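Local structure of cytochrome C, class II (Shewanella frigidimarina, 4ULV) at the interface of chains A and B. The protein binds haem c and the diatomic gases that this haem can take up, and may also serve in electron transfer. Numbering follows the deposited sequence. Chains: chain A/B, Cytochrome C, class II.

Contact 1 and contact 2 lie side by side on one two-fold symmetric interface, the centres of their C-alpha atoms about 13 Å apart. Both draw on the long first helix, 5-30 in chain A and 5-31 in chain B, and on helix 38-51. B:Tyr11 belongs to both: it gives its ring and hydroxyl to contact 1 and a ring face to contact 2. Contact 2 is apolar, straddles the axis and contains both of its halves, while contact 1, a polar network around packed aromatic rings, lies to one side and recurs with the chains exchanged. Together they join the two chains, probably as the dimer common among cytochromes c'.

Contact 1: the interface of chains A and B. Residues chain A 21-22, 25, 34, 44; chain B 1-2, 11, 57.
The carboxylate oxygen OE2 of B:Glu57 is gripped by two strong donors from chain A. One is the phenol of A:Tyr21, whose OH lies 2.6 Å from B:Glu57 OE2; the two side chains meet tip to tip, with the oxygen in the plane of the ring but the hydroxyl 55° above the plane of the carboxylate. The other is the guanidinium of A:Arg44, whose NH2 is 2.8 Å from B:Glu57 OE2 in a salt bridge. Its NH1 completes an end-on, two-nitrogen grip by reaching the syn lone pair of B:Glu57 OE1 at 3.0 Å, within the guanidinium plane.

Chain A braces this arginine from behind: A:Asn22 OD1 accepts from NH1, and A:Asp25 OD2 forms a salt bridge with A:Arg44 NE at 2.8 Å, so the group's rotation is well fixed. Water 1, at the guanidinium edge, joins A:Arg44 NH2, A:Asp25 OD2 and A:Lys34 NZ to the poorly ordered B:Asn1. A:Lys34 NZ takes the syn lone pair of A:Asp25 OD1. These positive groups would be expected to keep both acids ionised.

The ring of A:Tyr21 leaves its helix with CG anti to the backbone N (chi1 175°), and the side chains of B:Tyr11 and B:Phe2 cross it at about a right angle: B:Tyr11 packs its CE1 against A:Tyr21 CD2 at 3.3 Å, and B:Phe2 brings CE1 to the ring's CE1. Beyond them, the B:Tyr11 hydroxyl OH accepts a longer bond, 3.2 Å, from A:Asn22 ND2. B:Asn1 is modelled with its amide ND2 donating in plane to A:Tyr21 OH at 2.8 Å and its OD1 taking a hydrogen bond from A:Lys34 NZ.

This patch joins 3-10 helix 55-58 of chain B, and less surely its N-terminus, to helices 5-30 and 38-51 of chain A, and so probably helps to set how the two subunits are turned against each other.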
loop_
_atom_site.group_PDB
_atom_site.type_symbol
_atom_site.label_atom_id
_atom_site.label_comp_id
_atom_site.label_asym_id
_atom_site.label_seq_id
_atom_site.Cartn_x
_atom_site.Cartn_y
_atom_site.Cartn_z
ATOM N N TYR A 21 -0.820 -10.307 -0.138
ATOM C CA TYR A 21 -2.098 -10.566 -0.784
ATOM C C TYR A 21 -1.978 -10.453 -2.316
ATOM O O TYR A 21 -2.480 -11.299 -3.035
ATOM C CB TYR A 21 -3.188 -9.600 -0.275
ATOM C CG TYR A 21 -4.507 -9.716 -0.970
ATOM C CD1 TYR A 21 -5.451 -10.662 -0.581
ATOM C CD2 TYR A 21 -4.781 -8.932 -2.112
ATOM C CE1 TYR A 21 -6.665 -10.789 -1.235
ATOM C CE2 TYR A 21 -5.996 -9.058 -2.789
ATOM C CZ TYR A 21 -6.914 -10.012 -2.367
ATOM O OH TYR A 21 -8.107 -10.163 -2.986
ATOM N N ASN A 22 -1.308 -9.416 -2.762
ATOM C CA ASN A 22 -1.190 -9.203 -4.186
ATOM C C ASN A 22 -0.238 -10.190 -4.846
ATOM O O ASN A 22 -0.587 -10.764 -5.873
ATOM C CB ASN A 22 -0.780 -7.725 -4.438
ATOM C CG ASN A 22 -1.953 -6.772 -4.324
ATOM O OD1 ASN A 22 -2.719 -6.644 -5.259
ATOM N ND2 ASN A 22 -2.149 -6.204 -3.137
ATOM N N ASP A 25 -1.913 -13.631 -4.974
ATOM C CA ASP A 25 -2.860 -13.745 -6.085
ATOM C C ASP A 25 -2.198 -14.014 -7.411
ATOM O O ASP A 25 -2.657 -14.850 -8.214
ATOM C CB ASP A 25 -3.813 -12.549 -6.162
ATOM C CG ASP A 25 -4.994 -12.822 -7.059
ATOM O OD1 ASP A 25 -5.788 -13.723 -6.721
ATOM O OD2 ASP A 25 -5.127 -12.113 -8.103
ATOM N N LYS A 34 -6.182 -20.415 -9.686
ATOM C CA LYS A 34 -7.339 -19.585 -10.036
ATOM C C LYS A 34 -7.162 -19.063 -11.442
ATOM O O LYS A 34 -6.048 -19.132 -11.963
ATOM C CB LYS A 34 -7.538 -18.429 -9.061
ATOM C CG LYS A 34 -6.369 -17.497 -9.053
ATOM C CD LYS A 34 -6.510 -16.362 -8.054
ATOM C CE LYS A 34 -7.353 -15.296 -8.717
ATOM N NZ LYS A 34 -8.178 -14.588 -7.747
ATOM N N ARG A 44 -1.736 -6.110 -10.308
ATOM C CA ARG A 44 -1.183 -6.620 -9.073
ATOM C C ARG A 44 0.305 -6.449 -9.014
ATOM O O ARG A 44 0.871 -6.122 -7.963
ATOM C CB ARG A 44 -1.625 -8.048 -8.778
ATOM C CG ARG A 44 -3.145 -8.091 -8.505
ATOM C CD ARG A 44 -3.466 -9.094 -7.504
ATOM N NE ARG A 44 -4.841 -9.411 -7.491
ATOM C CZ ARG A 44 -5.751 -8.732 -6.804
ATOM N NH1 ARG A 44 -5.396 -7.652 -6.145
ATOM N NH2 ARG A 44 -6.992 -9.172 -6.825
ATOM N N ASN B 1 -11.554 -13.216 -3.283
ATOM C CA ASN B 1 -10.207 -13.720 -2.829
ATOM C C ASN B 1 -9.960 -13.840 -1.365
ATOM O O ASN B 1 -8.914 -14.323 -0.931
ATOM C CB ASN B 1 -9.149 -12.796 -3.273
ATOM C CG ASN B 1 -8.943 -12.846 -4.748
ATOM O OD1 ASN B 1 -9.239 -13.863 -5.393
ATOM N ND2 ASN B 1 -8.467 -11.752 -5.314
ATOM N N PHE B 2 -10.917 -13.373 -0.593
ATOM C CA PHE B 2 -10.805 -13.386 0.863
ATOM C C PHE B 2 -11.437 -14.670 1.438
ATOM O O PHE B 2 -12.573 -14.998 1.152
ATOM C CB PHE B 2 -11.394 -12.117 1.443
ATOM C CG PHE B 2 -10.682 -10.874 0.969
ATOM C CD1 PHE B 2 -9.417 -10.562 1.446
ATOM C CD2 PHE B 2 -11.276 -10.060 0.016
ATOM C CE1 PHE B 2 -8.748 -9.437 0.937
ATOM C CE2 PHE B 2 -10.616 -8.966 -0.495
ATOM C CZ PHE B 2 -9.381 -8.617 0.017
ATOM N N TYR B 11 -7.557 -6.158 5.282
ATOM C CA TYR B 11 -6.968 -5.646 4.042
ATOM C C TYR B 11 -7.315 -4.151 3.842
ATOM O O TYR B 11 -6.446 -3.327 3.649
ATOM C CB TYR B 11 -7.482 -6.480 2.874
ATOM C CG TYR B 11 -6.870 -6.151 1.554
ATOM C CD1 TYR B 11 -5.633 -6.687 1.215
ATOM C CD2 TYR B 11 -7.525 -5.364 0.617
ATOM C CE1 TYR B 11 -5.055 -6.436 -0.021
ATOM C CE2 TYR B 11 -6.976 -5.154 -0.672
ATOM C CZ TYR B 11 -5.701 -5.670 -0.975
ATOM O OH TYR B 11 -5.082 -5.445 -2.231
ATOM N N GLU B 57 -11.175 -3.246 -3.092
ATOM C CA GLU B 57 -11.358 -4.693 -3.226
ATOM C C GLU B 57 -11.849 -5.339 -1.940
ATOM O O GLU B 57 -12.466 -6.420 -1.937
ATOM C CB GLU B 57 -10.055 -5.353 -3.614
ATOM C CG GLU B 57 -10.148 -6.751 -4.100
ATOM C CD GLU B 57 -8.871 -7.311 -4.708
ATOM O OE1 GLU B 57 -7.933 -6.553 -4.895
ATOM O OE2 GLU B 57 -8.847 -8.549 -4.818
HETATM O O HOH W 1 -7.730 -11.533 -8.412
#

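Contact 2: the interface of chains A and B. Residues chain A 11, 14-15, 18, 51, 54; chain B 11, 14-15, 18, 51, 54.
The first helices of two cytochrome c' subunits, 5-30 in chain A and 5-31 in chain B, cross here about the two-fold axis that relates the chains, and this stretch of the crossing is apolar, with no hydrogen bond between the residues of the patch. On the axis, A:Ala14 and B:Ala14 put their CB methyls 3.9 Å apart, small side chains that let the helix backbones come close.

A:Leu18 and B:Leu18 bury the most surface of this patch. Each has CG anti to its carbonyl carbon (chi1 -61°), which sends the forked tip over to the other chain, and the two branches do different work. The CD1 methyls of A:Leu18 and B:Leu18 meet tip to tip at 3.7 Å; A:Leu18 CD1 also lies against B:Ala15 CA, and B:Leu18 CD1 against A:Ala15 CA. The CD2 methyl of B:Leu18 sits over one face of the A:Tyr11 ring, 3.8 Å from its centroid in a CH-pi contact, shifted toward the rim where CD1 and CE1 are each 3.5 Å away. A:Tyr11 presents that face because its CG is anti to the backbone N (chi1 -177°) and the ring is turned nearly square to its stem (chi2 88°). An alanine here, with no ring beneath the B:Leu18 methyl, would probably loosen the packing beside the crossing. A:Leu18 CD2 lies over B:Tyr11 in the same way, as the two-fold axis requires, with A:Ile54 and B:Ile54 bordering the leucine tips more loosely through their CG2 methyls.

Where helix 38-51 ends, A:Leu51 and B:Leu51 cross obliquely, their CD2 methyls 3.7 Å apart.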
loop_
_atom_site.group_PDB
_atom_site.type_symbol
_atom_site.label_atom_id
_atom_site.label_comp_id
_atom_site.label_asym_id
_atom_site.label_seq_id
_atom_site.Cartn_x
_atom_site.Cartn_y
_atom_site.Cartn_z
ATOM N N TYR A 11 2.841 -0.243 10.902
ATOM C CA TYR A 11 2.960 0.295 9.538
ATOM C C TYR A 11 3.661 -0.736 8.627
ATOM O O TYR A 11 3.130 -1.072 7.526
ATOM C CB TYR A 11 3.709 1.599 9.610
ATOM C CG TYR A 11 3.863 2.348 8.293
ATOM C CD1 TYR A 11 2.895 3.233 7.863
ATOM C CD2 TYR A 11 4.991 2.167 7.506
ATOM C CE1 TYR A 11 3.051 3.940 6.685
ATOM C CE2 TYR A 11 5.136 2.834 6.306
ATOM C CZ TYR A 11 4.153 3.715 5.905
ATOM O OH TYR A 11 4.224 4.450 4.728
ATOM N N ALA A 14 1.483 -3.929 8.099
ATOM C CA ALA A 14 0.328 -3.643 7.251
ATOM C C ALA A 14 0.770 -3.678 5.770
ATOM O O ALA A 14 0.110 -4.299 4.952
ATOM C CB ALA A 14 -0.269 -2.286 7.546
ATOM N N ALA A 15 1.925 -3.068 5.523
ATOM C CA ALA A 15 2.428 -3.048 4.112
ATOM C C ALA A 15 2.768 -4.430 3.586
ATOM O O ALA A 15 2.391 -4.813 2.479
ATOM C CB ALA A 15 3.654 -2.089 4.055
ATOM N N LEU A 18 -0.294 -6.436 2.678
ATOM C CA LEU A 18 -0.824 -6.019 1.353
ATOM C C LEU A 18 0.036 -6.575 0.184
ATOM O O LEU A 18 -0.527 -7.026 -0.819
ATOM C CB LEU A 18 -0.997 -4.535 1.248
ATOM C CG LEU A 18 -1.961 -3.886 2.238
ATOM C CD1 LEU A 18 -1.832 -2.400 2.000
ATOM C CD2 LEU A 18 -3.363 -4.352 2.069
ATOM N N LEU A 51 3.982 -0.961 -3.488
ATOM C CA LEU A 51 3.979 -1.377 -2.073
ATOM C C LEU A 51 5.340 -1.680 -1.542
ATOM O O LEU A 51 5.659 -1.518 -0.374
ATOM C CB LEU A 51 3.029 -2.536 -1.808
ATOM C CG LEU A 51 1.522 -2.256 -1.886
ATOM C CD1 LEU A 51 0.709 -3.540 -2.103
ATOM C CD2 LEU A 51 0.986 -1.469 -0.658
ATOM N N ILE A 54 7.102 0.862 0.509
ATOM C CA ILE A 54 6.400 1.340 1.767
ATOM C C ILE A 54 7.032 0.847 3.094
ATOM O O ILE A 54 7.278 1.655 3.972
ATOM C CB ILE A 54 4.930 1.012 1.697
ATOM C CG1 ILE A 54 4.218 1.657 0.516
ATOM C CG2 ILE A 54 4.180 1.408 3.013
ATOM C CD1 ILE A 54 4.299 3.093 0.418
ATOM N N TYR B 11 -7.557 -6.158 5.282
ATOM C CA TYR B 11 -6.968 -5.646 4.042
ATOM C C TYR B 11 -7.315 -4.151 3.842
ATOM O O TYR B 11 -6.446 -3.327 3.649
ATOM C CB TYR B 11 -7.482 -6.480 2.874
ATOM C CG TYR B 11 -6.870 -6.151 1.554
ATOM C CD1 TYR B 11 -5.633 -6.687 1.215
ATOM C CD2 TYR B 11 -7.525 -5.364 0.617
ATOM C CE1 TYR B 11 -5.055 -6.436 -0.021
ATOM C CE2 TYR B 11 -6.976 -5.154 -0.672
ATOM C CZ TYR B 11 -5.701 -5.670 -0.975
ATOM O OH TYR B 11 -5.082 -5.445 -2.231
ATOM N N ALA B 14 -5.849 -1.937 6.638
ATOM C CA ALA B 14 -4.436 -1.776 6.540
ATOM C C ALA B 14 -4.104 -0.702 5.485
ATOM O O ALA B 14 -3.250 0.197 5.676
ATOM C CB ALA B 14 -3.795 -3.069 6.098
ATOM N N ALA B 15 -4.760 -0.801 4.310
ATOM C CA ALA B 15 -4.519 0.161 3.203
ATOM C C ALA B 15 -4.872 1.568 3.636
ATOM O O ALA B 15 -4.139 2.510 3.386
ATOM C CB ALA B 15 -5.346 -0.249 2.021
ATOM N N LEU B 18 -2.260 3.065 5.940
ATOM C CA LEU B 18 -1.113 3.507 5.154
ATOM C C LEU B 18 -1.395 4.825 4.402
ATOM O O LEU B 18 -0.536 5.733 4.344
ATOM C CB LEU B 18 -0.643 2.389 4.204
ATOM C CG LEU B 18 -0.166 1.090 4.832
ATOM C CD1 LEU B 18 0.188 0.132 3.706
ATOM C CD2 LEU B 18 0.988 1.257 5.774
ATOM N N LEU B 51 -1.590 3.678 -3.249
ATOM C CA LEU B 51 -2.364 3.042 -2.237
ATOM C C LEU B 51 -3.858 3.176 -2.437
ATOM O O LEU B 51 -4.674 2.342 -2.025
ATOM C CB LEU B 51 -1.954 3.549 -0.862
ATOM C CG LEU B 51 -0.580 3.210 -0.324
ATOM C CD1 LEU B 51 -0.225 4.150 0.820
ATOM C CD2 LEU B 51 -0.589 1.758 0.150
ATOM N N ILE B 54 -5.921 0.329 -3.775
ATOM C CA ILE B 54 -5.960 -0.923 -2.966
ATOM C C ILE B 54 -7.306 -1.196 -2.252
ATOM O O ILE B 54 -7.844 -2.274 -2.359
ATOM C CB ILE B 54 -4.783 -0.970 -1.987
ATOM C CG1 ILE B 54 -3.397 -0.851 -2.662
ATOM C CG2 ILE B 54 -4.775 -2.233 -1.158
ATOM C CD1 ILE B 54 -3.110 -1.827 -3.715
#